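Local coordinates for protein putative solute-binding component of ABC transporter (Clostridium phytofermentans, PDB 4YS6) that binds beta-D-glucopyranose between its two lobes and probably serves as the sugar-recognising, solute-binding component of an ABC transporter, at residues A[214-219]-A[247-252]; A[55-60]-A[293-298]; A[149-154]-A[265-270]; A[94-99]-A[116-121]. One frame throughout, in Å; residues are numbered along the deposited sequence.

Interaction 1: A[214-219]-A[247-252]; sequences AGWSTE and DSTALG. With BGC (beta-D-glucopyranose), chain D.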
loop_
_atom_site.group_PDB
_atom_site.type_symbol
_atom_site.label_atom_id
_atom_site.label_comp_id
_atom_site.label_asym_id
_atom_site.label_seq_id
_atom_site.Cartn_x
_atom_site.Cartn_y
_atom_site.Cartn_z
ATOM N N ALA A 214 6.692 -11.186 1.040
ATOM C CA ALA A 214 7.924 -10.530 0.614
ATOM C C ALA A 214 7.789 -9.738 -0.696
ATOM O O ALA A 214 7.274 -10.244 -1.705
ATOM C CB ALA A 214 9.023 -11.577 0.477
ATOM N N GLY A 215 8.232 -8.478 -0.664
ATOM C CA GLY A 215 8.172 -7.604 -1.815
ATOM C C GLY A 215 6.796 -7.262 -2.329
ATOM O O GLY A 215 6.675 -6.747 -3.440
ATOM N N TRP A 216 5.752 -7.551 -1.544
ATOM C CA TRP A 216 4.379 -7.401 -2.000
ATOM C C TRP A 216 4.138 -8.201 -3.293
ATOM O O TRP A 216 3.265 -7.855 -4.125
ATOM C CB TRP A 216 4.044 -5.935 -2.233
ATOM C CG TRP A 216 3.942 -5.051 -1.014
ATOM C CD1 TRP A 216 4.895 -4.219 -0.493
ATOM C CD2 TRP A 216 2.771 -4.864 -0.211
ATOM N NE1 TRP A 216 4.376 -3.524 0.571
ATOM C CE2 TRP A 216 3.082 -3.916 0.775
ATOM C CE3 TRP A 216 1.484 -5.419 -0.232
ATOM C CZ2 TRP A 216 2.142 -3.495 1.729
ATOM C CZ3 TRP A 216 0.566 -5.005 0.719
ATOM C CH2 TRP A 216 0.893 -4.052 1.669
ATOM N N SER A 217 4.910 -9.281 -3.444
ATOM C CA SER A 217 4.970 -10.001 -4.703
ATOM C C SER A 217 3.724 -10.821 -5.026
ATOM O O SER A 217 3.296 -11.679 -4.257
ATOM C CB SER A 217 6.195 -10.922 -4.699
ATOM O OG SER A 217 6.158 -11.815 -5.796
ATOM N N THR A 218 3.153 -10.544 -6.192
ATOM C CA THR A 218 2.047 -11.335 -6.706
ATOM C C THR A 218 2.434 -12.799 -6.814
ATOM O O THR A 218 1.664 -13.674 -6.415
ATOM C CB THR A 218 1.599 -10.818 -8.081
ATOM O OG1 THR A 218 1.120 -9.488 -7.934
ATOM C CG2 THR A 218 0.491 -11.697 -8.664
ATOM N N GLU A 219 3.631 -13.081 -7.322
ATOM C CA GLU A 219 4.047 -14.470 -7.509
ATOM C C GLU A 219 4.207 -15.197 -6.185
ATOM O O GLU A 219 3.818 -16.369 -6.045
ATOM C CB GLU A 219 5.358 -14.547 -8.293
ATOM C CG GLU A 219 5.748 -15.981 -8.640
ATOM C CD GLU A 219 6.917 -16.071 -9.609
ATOM O OE1 GLU A 219 7.311 -15.030 -10.177
ATOM O OE2 GLU A 219 7.441 -17.192 -9.805
ATOM N N ASP A 247 -3.828 -5.005 -3.720
ATOM C CA ASP A 247 -4.158 -5.639 -4.984
ATOM C C ASP A 247 -3.061 -6.580 -5.508
ATOM O O ASP A 247 -3.383 -7.612 -6.082
ATOM C CB ASP A 247 -4.469 -4.576 -6.011
ATOM C CG ASP A 247 -5.925 -4.035 -5.923
ATOM O OD1 ASP A 247 -6.705 -4.416 -5.013
ATOM O OD2 ASP A 247 -6.273 -3.215 -6.808
ATOM N N SER A 248 -1.776 -6.288 -5.316
ATOM C CA SER A 248 -0.773 -7.197 -5.876
ATOM C C SER A 248 -0.846 -8.553 -5.163
ATOM O O SER A 248 -0.714 -9.605 -5.821
ATOM C CB SER A 248 0.649 -6.598 -5.828
ATOM O OG SER A 248 1.129 -6.405 -4.506
ATOM N N THR A 249 -1.134 -8.571 -3.858
ATOM C CA THR A 249 -1.288 -9.855 -3.188
ATOM C C THR A 249 -2.625 -10.495 -3.556
ATOM O O THR A 249 -2.681 -11.703 -3.810
ATOM C CB THR A 249 -1.140 -9.744 -1.660
ATOM O OG1 THR A 249 -2.121 -8.866 -1.114
ATOM C CG2 THR A 249 0.257 -9.239 -1.298
ATOM N N ALA A 250 -3.683 -9.700 -3.646
ATOM C CA ALA A 250 -4.968 -10.248 -4.068
ATOM C C ALA A 250 -4.907 -10.897 -5.443
ATOM O O ALA A 250 -5.579 -11.909 -5.696
ATOM C CB ALA A 250 -6.033 -9.161 -4.047
ATOM N N LEU A 251 -4.167 -10.291 -6.357
ATOM C CA LEU A 251 -4.021 -10.857 -7.694
ATOM C C LEU A 251 -3.399 -12.254 -7.675
ATOM O O LEU A 251 -3.811 -13.148 -8.419
ATOM C CB LEU A 251 -3.191 -9.933 -8.562
ATOM C CG LEU A 251 -3.064 -10.319 -10.017
ATOM C CD1 LEU A 251 -4.447 -10.378 -10.657
ATOM C CD2 LEU A 251 -2.183 -9.306 -10.726
ATOM N N GLY A 252 -2.380 -12.438 -6.844
ATOM C CA GLY A 252 -1.738 -13.726 -6.685
ATOM C C GLY A 252 -2.705 -14.732 -6.104
ATOM O O GLY A 252 -2.803 -15.867 -6.554
HETATM C C2 BGC D . 1.265 1.048 -0.454
HETATM C C3 BGC D . 0.222 0.251 -1.169
HETATM C C4 BGC D . 0.792 -0.648 -2.184
HETATM C C5 BGC D . 1.891 -1.507 -1.639
HETATM C C6 BGC D . 2.645 -2.287 -2.695
HETATM C C1 BGC D . 2.269 0.090 0.218
HETATM O O1 BGC D . 3.214 0.712 0.835
HETATM O O2 BGC D . 0.658 1.861 0.543
HETATM O O3 BGC D . -0.704 1.227 -1.780
HETATM O O4 BGC D . -0.204 -1.568 -2.696
HETATM O O5 BGC D . 2.847 -0.631 -0.970
HETATM O O6 BGC D . 2.993 -1.477 -3.806
#
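Thr218, at the start of helix 218-232, meets Gly252 of helix 247-260 with their CA atoms 4.5 Å apart, and the turn before Thr218 runs over the first turn of the second helix. Gly252 lets the backbones come this close: its CA lies 3.4 Å from Thr218 O in a CA-H...O contact. Two hydroxyl bonds knit the segments together. Ser248 OG donates to Trp216 O over 2.6 Å, arriving in the carbonyl plane with a C=O...OG angle of 145°. Its chi1 of 65° sets OG between the backbone N and the carbonyl carbon, where it also meets Asn246 ND2. In the other direction, Thr218 OG1 donates to Ser248 O at 2.8 Å, tilted 32° from the plane of that carbonyl. The other branch of Thr218, CG2, packs against the backbone of Gly252 and sits 4.0 Å from Leu251 CG, so one side chain joins polar and apolar surfaces of the same helix turn. At Trp216 CE3 the indole is approached obliquely by Thr249 CG2, 4.2 Å away, while Thr249 OG1 is bonded to Asn246 OD1. One face of the indole carries the sugar: BGC C5 lies 3.6 Å above the plane, over the ring centre, and C6 is also close to CG. Trp216 NE1 is bonded to Asp176, which itself binds the glucose, fixing the rotation of the ring. A tryptophan laid against the apolar C-H surface of a pyranose is the CH-pi platform characteristic of sugar-binding pockets in periplasmic binding proteins.

Interaction 2: A[55-60]-A[293-298]; sequences GSNMEK and DTRTLA. With NA (sodium ion), chain I.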
loop_
_atom_site.group_PDB
_atom_site.type_symbol
_atom_site.label_atom_id
_atom_site.label_comp_id
_atom_site.label_asym_id
_atom_site.label_seq_id
_atom_site.Cartn_x
_atom_site.Cartn_y
_atom_site.Cartn_z
ATOM N N GLY A 55 4.996 8.340 -9.522
ATOM C CA GLY A 55 6.178 8.994 -10.061
ATOM C C GLY A 55 5.836 9.960 -11.168
ATOM O O GLY A 55 6.348 11.077 -11.208
ATOM N N SER A 56 4.964 9.532 -12.077
ATOM C CA SER A 56 4.539 10.393 -13.169
ATOM C C SER A 56 3.799 11.603 -12.666
ATOM O O SER A 56 3.977 12.699 -13.188
ATOM C CB SER A 56 3.643 9.633 -14.146
ATOM O OG SER A 56 4.415 8.735 -14.907
ATOM N N ASN A 57 2.941 11.403 -11.674
ATOM C CA ASN A 57 2.184 12.516 -11.129
ATOM C C ASN A 57 3.100 13.479 -10.358
ATOM O O ASN A 57 2.961 14.695 -10.482
ATOM C CB ASN A 57 1.043 11.999 -10.254
ATOM C CG ASN A 57 -0.050 11.330 -11.066
ATOM O OD1 ASN A 57 -0.337 11.731 -12.187
ATOM N ND2 ASN A 57 -0.693 10.335 -10.485
HETATM N N MSE A 58 4.054 12.951 -9.599
HETATM C CA MSE A 58 5.033 13.805 -8.934
HETATM C C MSE A 58 5.824 14.624 -9.934
HETATM O O MSE A 58 6.023 15.823 -9.758
HETATM C CB MSE A 58 5.991 12.946 -8.103
HETATM C CG MSE A 58 5.432 12.462 -6.814
HETATM SE SE MSE A 58 5.128 13.973 -5.546
HETATM C CE MSE A 58 6.770 15.011 -5.700
ATOM N N GLU A 59 6.323 13.969 -10.975
ATOM C CA GLU A 59 7.114 14.678 -11.982
ATOM C C GLU A 59 6.294 15.780 -12.653
ATOM O O GLU A 59 6.743 16.912 -12.798
ATOM C CB GLU A 59 7.634 13.694 -13.032
ATOM C CG GLU A 59 8.536 14.327 -14.061
ATOM C CD GLU A 59 9.212 13.282 -14.921
ATOM O OE1 GLU A 59 8.504 12.386 -15.424
ATOM O OE2 GLU A 59 10.447 13.344 -15.075
ATOM N N LYS A 60 5.075 15.450 -13.072
ATOM C CA LYS A 60 4.233 16.417 -13.753
ATOM C C LYS A 60 3.936 17.616 -12.874
ATOM O O LYS A 60 4.053 18.749 -13.320
ATOM C CB LYS A 60 2.913 15.778 -14.193
ATOM C CG LYS A 60 1.920 16.787 -14.771
ATOM C CD LYS A 60 0.588 16.136 -15.096
ATOM C CE LYS A 60 -0.367 17.132 -15.745
ATOM N NZ LYS A 60 -0.737 18.251 -14.833
ATOM N N ASP A 293 -6.181 7.963 -4.607
ATOM C CA ASP A 293 -5.916 8.761 -5.801
ATOM C C ASP A 293 -4.492 9.327 -5.704
ATOM O O ASP A 293 -4.255 10.293 -4.968
ATOM C CB ASP A 293 -6.953 9.880 -5.946
ATOM C CG ASP A 293 -6.874 10.581 -7.291
ATOM O OD1 ASP A 293 -5.786 10.602 -7.913
ATOM O OD2 ASP A 293 -7.906 11.123 -7.739
ATOM N N THR A 294 -3.554 8.716 -6.427
ATOM C CA THR A 294 -2.154 9.151 -6.341
ATOM C C THR A 294 -1.955 10.589 -6.806
ATOM O O THR A 294 -0.957 11.218 -6.454
ATOM C CB THR A 294 -1.199 8.239 -7.157
ATOM O OG1 THR A 294 -1.530 8.248 -8.554
ATOM C CG2 THR A 294 -1.255 6.834 -6.646
ATOM N N ARG A 295 -2.882 11.123 -7.608
ATOM C CA ARG A 295 -2.751 12.493 -8.063
ATOM C C ARG A 295 -2.912 13.445 -6.882
ATOM O O ARG A 295 -2.270 14.506 -6.810
ATOM C CB ARG A 295 -3.797 12.806 -9.125
ATOM C CG ARG A 295 -3.734 11.933 -10.328
ATOM C CD ARG A 295 -4.920 12.216 -11.222
ATOM N NE ARG A 295 -6.156 11.797 -10.559
ATOM C CZ ARG A 295 -7.348 11.812 -11.137
ATOM N NH1 ARG A 295 -7.470 12.235 -12.376
ATOM N NH2 ARG A 295 -8.405 11.407 -10.466
ATOM N N THR A 296 -3.805 13.066 -5.967
ATOM C CA THR A 296 -4.079 13.854 -4.770
ATOM C C THR A 296 -2.908 13.830 -3.820
ATOM O O THR A 296 -2.530 14.856 -3.247
ATOM C CB THR A 296 -5.317 13.321 -4.033
ATOM O OG1 THR A 296 -6.432 13.369 -4.926
ATOM C CG2 THR A 296 -5.623 14.160 -2.797
ATOM N N LEU A 297 -2.352 12.641 -3.629
ATOM C CA LEU A 297 -1.170 12.501 -2.783
ATOM C C LEU A 297 -0.035 13.354 -3.346
ATOM O O LEU A 297 0.605 14.108 -2.604
ATOM C CB LEU A 297 -0.750 11.036 -2.671
ATOM C CG LEU A 297 0.475 10.746 -1.806
ATOM C CD1 LEU A 297 0.306 11.314 -0.428
ATOM C CD2 LEU A 297 0.695 9.229 -1.728
ATOM N N ALA A 298 0.208 13.256 -4.654
ATOM C CA ALA A 298 1.257 14.044 -5.291
ATOM C C ALA A 298 1.003 15.534 -5.100
ATOM O O ALA A 298 1.937 16.286 -4.818
ATOM C CB ALA A 298 1.383 13.713 -6.756
HETATM NA NA NA I . 4.911 6.497 -15.342
HETATM O O HOH W 1 3.172 5.413 -16.573
HETATM O O HOH W 2 6.965 7.357 -14.305
HETATM O O HOH W 3 6.527 4.727 -15.372
#
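The side-chain amide of Asn57 reaches across to the aliphatic part of Arg295, its plane turned 35° from that of the guanidinium, whose in-plane edge is occupied by the carboxylate of Asp293. Here helix 50-64 packs on helix 294-309 within the lobe of the periplasmic-binding-protein fold built on the larger sheet; the local axes pass 8.8 Å apart at a crossing angle of -41°. Asp293 is the N-cap of the second helix. Its OD1 accepts from Arg295 N and, through the syn lone pair, from Arg295 NE at 2.9 Å, while NH2 bridges to OD2 at 2.8 Å. This side-on, two-nitrogen grip meets the carboxylate edge to edge and fixes the rotation of the Arg295 head group; NH1 is bonded to Ser351 O. With CG anti to its carbonyl carbon (chi1 -59°), Arg295 lays that methylene against the amide, 3.4 Å from Asn57 ND2, and the bend at chi3 then turns the head group back to Asp293. The same amide nitrogen is 3.0 Å from Thr294 OG1, a hydroxyl bonded to Tyr353 OH. Farther along, Ala298 brings its small methyl between Asn57 CB and the selenium of Met58, a selenomethionine. On another side of the first helix, Ser56 OG binds a sodium ion at 2.3 Å, together with Asn52 O and three waters. The selenium of Met58 lies 3.9 Å from both CA and CB of Ala298.

Interaction 3: A[149-154]-A[265-270]; sequences GEYIKE and WPIVTG. With NA (sodium ion), chain F.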
loop_
_atom_site.group_PDB
_atom_site.type_symbol
_atom_site.label_atom_id
_atom_site.label_comp_id
_atom_site.label_asym_id
_atom_site.label_seq_id
_atom_site.Cartn_x
_atom_site.Cartn_y
_atom_site.Cartn_z
ATOM N N GLY A 149 -11.267 -4.990 7.012
ATOM C CA GLY A 149 -11.820 -5.795 8.089
ATOM C C GLY A 149 -13.322 -5.677 8.215
ATOM O O GLY A 149 -14.017 -6.688 8.374
ATOM N N GLU A 150 -13.836 -4.448 8.146
ATOM C CA GLU A 150 -15.271 -4.230 8.289
ATOM C C GLU A 150 -16.023 -4.836 7.121
ATOM O O GLU A 150 -17.176 -5.263 7.273
ATOM C CB GLU A 150 -15.575 -2.740 8.396
ATOM C CG GLU A 150 -15.178 -2.165 9.745
ATOM C CD GLU A 150 -15.479 -0.691 9.896
ATOM O OE1 GLU A 150 -15.606 -0.240 11.057
ATOM O OE2 GLU A 150 -15.580 0.017 8.870
ATOM N N TYR A 151 -15.398 -4.858 5.950
ATOM C CA TYR A 151 -16.041 -5.465 4.772
ATOM C C TYR A 151 -16.268 -6.953 5.007
ATOM O O TYR A 151 -17.355 -7.467 4.786
ATOM C CB TYR A 151 -15.210 -5.251 3.498
ATOM C CG TYR A 151 -15.926 -5.773 2.282
ATOM C CD1 TYR A 151 -16.904 -5.017 1.653
ATOM C CD2 TYR A 151 -15.659 -7.038 1.789
ATOM C CE1 TYR A 151 -17.574 -5.496 0.542
ATOM C CE2 TYR A 151 -16.333 -7.527 0.690
ATOM C CZ TYR A 151 -17.279 -6.747 0.066
ATOM O OH TYR A 151 -17.964 -7.253 -1.018
ATOM N N ILE A 152 -15.232 -7.645 5.469
ATOM C CA ILE A 152 -15.337 -9.064 5.769
ATOM C C ILE A 152 -16.324 -9.304 6.908
ATOM O O ILE A 152 -17.162 -10.193 6.824
ATOM C CB ILE A 152 -13.954 -9.639 6.119
ATOM C CG1 ILE A 152 -13.091 -9.657 4.848
ATOM C CG2 ILE A 152 -14.076 -11.034 6.711
ATOM C CD1 ILE A 152 -11.668 -10.068 5.034
ATOM N N LYS A 153 -16.232 -8.499 7.962
ATOM C CA LYS A 153 -17.157 -8.618 9.091
ATOM C C LYS A 153 -18.632 -8.471 8.649
ATOM O O LYS A 153 -19.504 -9.225 9.093
ATOM C CB LYS A 153 -16.825 -7.573 10.152
ATOM C CG LYS A 153 -17.841 -7.513 11.280
ATOM C CD LYS A 153 -17.335 -6.623 12.416
ATOM C CE LYS A 153 -18.410 -6.392 13.458
ATOM N NZ LYS A 153 -17.887 -5.662 14.661
ATOM N N GLU A 154 -18.902 -7.500 7.776
ATOM C CA GLU A 154 -20.252 -7.281 7.261
ATOM C C GLU A 154 -20.694 -8.428 6.377
ATOM O O GLU A 154 -21.789 -8.913 6.535
ATOM C CB GLU A 154 -20.336 -5.976 6.467
ATOM C CG GLU A 154 -20.617 -4.755 7.315
ATOM C CD GLU A 154 -22.059 -4.700 7.787
ATOM O OE1 GLU A 154 -22.884 -5.496 7.292
ATOM O OE2 GLU A 154 -22.370 -3.862 8.656
ATOM N N TRP A 265 -16.520 -19.339 -4.411
ATOM C CA TRP A 265 -15.558 -18.239 -4.377
ATOM C C TRP A 265 -15.602 -17.448 -3.061
ATOM O O TRP A 265 -16.701 -17.062 -2.604
ATOM C CB TRP A 265 -15.832 -17.296 -5.561
ATOM C CG TRP A 265 -14.666 -16.442 -5.897
ATOM C CD1 TRP A 265 -14.471 -15.150 -5.543
ATOM C CD2 TRP A 265 -13.514 -16.832 -6.649
ATOM N NE1 TRP A 265 -13.263 -14.706 -6.011
ATOM C CE2 TRP A 265 -12.666 -15.719 -6.715
ATOM C CE3 TRP A 265 -13.120 -18.018 -7.277
ATOM C CZ2 TRP A 265 -11.448 -15.752 -7.375
ATOM C CZ3 TRP A 265 -11.918 -18.043 -7.941
ATOM C CH2 TRP A 265 -11.098 -16.918 -7.988
ATOM N N PRO A 266 -14.428 -17.190 -2.445
ATOM C CA PRO A 266 -14.372 -16.421 -1.207
ATOM C C PRO A 266 -14.497 -14.916 -1.416
ATOM O O PRO A 266 -14.290 -14.411 -2.526
ATOM C CB PRO A 266 -12.975 -16.750 -0.646
ATOM C CG PRO A 266 -12.179 -17.021 -1.838
ATOM C CD PRO A 266 -13.089 -17.669 -2.840
ATOM N N ILE A 267 -14.809 -14.215 -0.332
ATOM C CA ILE A 267 -14.543 -12.791 -0.242
ATOM C C ILE A 267 -13.054 -12.571 -0.464
ATOM O O ILE A 267 -12.223 -13.270 0.134
ATOM C CB ILE A 267 -14.929 -12.208 1.126
ATOM C CG1 ILE A 267 -16.404 -12.427 1.421
ATOM C CG2 ILE A 267 -14.568 -10.726 1.172
ATOM C CD1 ILE A 267 -16.755 -12.211 2.886
ATOM N N VAL A 268 -12.711 -11.639 -1.354
ATOM C CA VAL A 268 -11.305 -11.238 -1.545
ATOM C C VAL A 268 -11.220 -9.722 -1.518
ATOM O O VAL A 268 -11.891 -9.052 -2.303
ATOM C CB VAL A 268 -10.726 -11.741 -2.876
ATOM C CG1 VAL A 268 -9.269 -11.299 -3.031
ATOM C CG2 VAL A 268 -10.841 -13.288 -2.984
ATOM N N THR A 269 -10.430 -9.198 -0.587
ATOM C CA THR A 269 -10.214 -7.760 -0.441
ATOM C C THR A 269 -8.958 -7.315 -1.183
ATOM O O THR A 269 -8.203 -8.132 -1.712
ATOM C CB THR A 269 -10.085 -7.345 1.040
ATOM O OG1 THR A 269 -8.930 -7.952 1.630
ATOM C CG2 THR A 269 -11.313 -7.769 1.824
ATOM N N GLY A 270 -8.721 -6.010 -1.209
ATOM C CA GLY A 270 -7.541 -5.469 -1.820
ATOM C C GLY A 270 -7.416 -3.986 -1.595
ATOM O O GLY A 270 -8.113 -3.390 -0.776
HETATM NA NA NA F . -24.040 -8.450 7.027
HETATM O O HOH W 4 -26.367 -8.276 7.499
#
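Tyr151 swings its ring out with CG anti to the backbone N (chi1 -175°), which carries the CD2-CE2 edge to Ile267, and Ile267 in turn has CG2 anti to its own N, the branch that does the touching. Ile267 CG2 approaches the tyrosine at the ring edge, close to the ring plane, 3.7 Å from CE2. The two side chains meet at a slant, so a single methyl group, rather than the whole isoleucine, sits against the aromatic C-H groups. That methyl is shared: Ile152 CG1 comes within 4.1 Å of it from the next position along the helix. Ile152 then runs on to Thr269, crossing its side chain at about a right angle, with CD1 4.0 Å from Thr269 CG2. No hydrogen bond links the two segments; the methyl of Thr269 faces the helix, while its OG1 is bonded to Cys244 O. These side chains attach helix 141-155 to strand 267-268, an outermost strand of the four-stranded parallel sheet in the second lobe of this periplasmic-binding-protein fold. Ile152 and Thr269 both also pack on Leu243 of the neighbouring strand 241-244, which continues the apolar layer between helix and sheet. Toward the C-terminal end of helix 141-155, the backbone O of Glu154 binds a sodium ion at 2.4 Å, along with Asn157 OD1 and a water.

Interaction 4: A[94-99]-A[116-121]; sequences KLLVIA and KGISVI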
loop_
_atom_site.group_PDB
_atom_site.type_symbol
_atom_site.label_atom_id
_atom_site.label_comp_id
_atom_site.label_asym_id
_atom_site.label_seq_id
_atom_site.Cartn_x
_atom_site.Cartn_y
_atom_site.Cartn_z
ATOM N N LYS A 94 17.907 19.546 -4.031
ATOM C CA LYS A 94 17.765 20.416 -2.869
ATOM C C LYS A 94 16.753 19.876 -1.855
ATOM O O LYS A 94 16.683 20.359 -0.738
ATOM C CB LYS A 94 17.339 21.821 -3.316
ATOM C CG LYS A 94 18.333 22.511 -4.235
ATOM C CD LYS A 94 19.567 22.950 -3.470
ATOM C CE LYS A 94 20.596 23.601 -4.379
ATOM N NZ LYS A 94 21.232 22.608 -5.297
ATOM N N LEU A 95 15.990 18.867 -2.266
ATOM C CA LEU A 95 14.937 18.253 -1.468
ATOM C C LEU A 95 14.734 16.852 -2.037
ATOM O O LEU A 95 14.811 16.653 -3.268
ATOM C CB LEU A 95 13.630 19.068 -1.527
ATOM C CG LEU A 95 12.440 18.651 -0.664
ATOM C CD1 LEU A 95 11.580 19.877 -0.315
ATOM C CD2 LEU A 95 11.561 17.575 -1.332
ATOM N N LEU A 96 14.478 15.886 -1.152
ATOM C CA LEU A 96 14.240 14.503 -1.564
ATOM C C LEU A 96 12.845 14.050 -1.182
ATOM O O LEU A 96 12.435 14.188 -0.029
ATOM C CB LEU A 96 15.257 13.569 -0.931
ATOM C CG LEU A 96 16.716 13.881 -1.266
ATOM C CD1 LEU A 96 17.652 13.149 -0.298
ATOM C CD2 LEU A 96 16.998 13.475 -2.702
ATOM N N VAL A 97 12.137 13.512 -2.164
ATOM C CA VAL A 97 10.867 12.850 -1.948
ATOM C C VAL A 97 11.111 11.369 -2.137
ATOM O O VAL A 97 11.452 10.945 -3.251
ATOM C CB VAL A 97 9.807 13.341 -2.923
ATOM C CG1 VAL A 97 8.513 12.568 -2.718
ATOM C CG2 VAL A 97 9.586 14.841 -2.751
ATOM N N ILE A 98 10.954 10.572 -1.070
ATOM C CA ILE A 98 11.386 9.178 -1.110
ATOM C C ILE A 98 10.306 8.219 -0.712
ATOM O O ILE A 98 9.778 8.294 0.392
ATOM C CB ILE A 98 12.616 8.927 -0.186
ATOM C CG1 ILE A 98 13.788 9.788 -0.632
ATOM C CG2 ILE A 98 13.000 7.457 -0.178
ATOM C CD1 ILE A 98 14.887 9.811 0.326
ATOM N N ALA A 99 9.991 7.304 -1.627
ATOM C CA ALA A 99 9.120 6.175 -1.352
ATOM C C ALA A 99 10.017 4.944 -1.175
ATOM O O ALA A 99 10.462 4.336 -2.147
ATOM C CB ALA A 99 8.127 5.973 -2.469
ATOM N N LYS A 116 23.683 18.171 4.733
ATOM C CA LYS A 116 23.689 19.173 3.671
ATOM C C LYS A 116 22.474 20.112 3.710
ATOM O O LYS A 116 22.325 20.969 2.843
ATOM C CB LYS A 116 23.751 18.477 2.311
ATOM C CG LYS A 116 25.044 17.725 2.065
ATOM C CD LYS A 116 25.171 17.303 0.614
ATOM C CE LYS A 116 26.222 16.207 0.435
ATOM N NZ LYS A 116 27.612 16.631 0.772
ATOM N N GLY A 117 21.611 19.947 4.710
ATOM C CA GLY A 117 20.407 20.754 4.833
ATOM C C GLY A 117 19.316 20.427 3.835
ATOM O O GLY A 117 18.446 21.246 3.558
ATOM N N ILE A 118 19.357 19.218 3.296
ATOM C CA ILE A 118 18.363 18.757 2.334
ATOM C C ILE A 118 17.176 18.150 3.064
ATOM O O ILE A 118 17.326 17.147 3.769
ATOM C CB ILE A 118 18.975 17.713 1.380
ATOM C CG1 ILE A 118 20.086 18.341 0.546
ATOM C CG2 ILE A 118 17.914 17.133 0.444
ATOM C CD1 ILE A 118 20.935 17.322 -0.162
ATOM N N SER A 119 15.995 18.745 2.909
ATOM C CA SER A 119 14.783 18.194 3.521
ATOM C C SER A 119 14.355 16.892 2.876
ATOM O O SER A 119 14.568 16.693 1.682
ATOM C CB SER A 119 13.649 19.203 3.440
ATOM O OG SER A 119 13.977 20.341 4.216
ATOM N N VAL A 120 13.745 16.018 3.681
ATOM C CA VAL A 120 13.286 14.708 3.236
ATOM C C VAL A 120 11.810 14.527 3.515
ATOM O O VAL A 120 11.354 14.624 4.659
ATOM C CB VAL A 120 14.076 13.575 3.934
ATOM C CG1 VAL A 120 13.483 12.219 3.613
ATOM C CG2 VAL A 120 15.543 13.650 3.526
ATOM N N ILE A 121 11.065 14.243 2.458
ATOM C CA ILE A 121 9.651 13.910 2.597
ATOM C C ILE A 121 9.522 12.417 2.355
ATOM O O ILE A 121 9.924 11.906 1.308
ATOM C CB ILE A 121 8.766 14.718 1.605
ATOM C CG1 ILE A 121 8.885 16.221 1.875
ATOM C CG2 ILE A 121 7.327 14.295 1.719
ATOM C CD1 ILE A 121 8.214 17.083 0.848
HETATM O O HOH W 5 15.244 21.017 1.271
HETATM O O HOH W 6 18.323 22.371 0.718
#
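Leu96 is gripped through both of its backbone polar atoms: N donates to Ser119 O over 2.9 Å, and O accepts from Ile121 N over 2.8 Å. Ile98 N continues the pattern, donating to Ile121 O at 2.9 Å. All three bonds are nearly straight, with N-H...O angles of 170° to 173°, as expected of parallel strands in register from Leu96 with Val120 to Val97 with Ile121. On its other side the first strand is bonded through the backbones of Leu95 and Val97 to strand 38-43. At the start of the pair, where Lys94 O and Ser119 N are 4.0 Å apart, water stands in for the direct bond. One water donates to Lys94 O (2.6 Å) and accepts from Ser119 N, and a second spans Lys94 O and Gly117 O. Gly117 closes helix 107-115 with a Schellman motif. Between the strands, Leu95 CD2 meets Ile121 CD1 at 4.0 Å on the face covered by helix 294-309, whereas Leu96 CG packs on Ile118 CG2 on the face of helices 78-90 and 107-115. In this beta-alpha-beta crossover, main-chain bonds thus fix the register while branched aliphatic side chains line both faces beneath the helices, leaving water to satisfy the polar atoms at the strand entrance.

Overall arrangement
Interactions 2 and 4 belong to the lobe built on the mixed sheet, interactions 1 and 3 to the lobe of the four-stranded sheet, and the glucose lies between. Interaction 2 joins distant parts of the chain, and the other three are nested inside the loop it closes; interaction 4 comes first, then interaction 1 within the span of interaction 3. Centres of interactions 1 and 3 are 17 Å apart, as are those of 2 and 4, against 38 Å for 3 and 4. Within each lobe the contacts touch: Ala250 meets Val268 and Thr269, and Met58 meets Val97. The chain thus crosses between two separately packed lobes, as in other sugar-binding proteins of this fold.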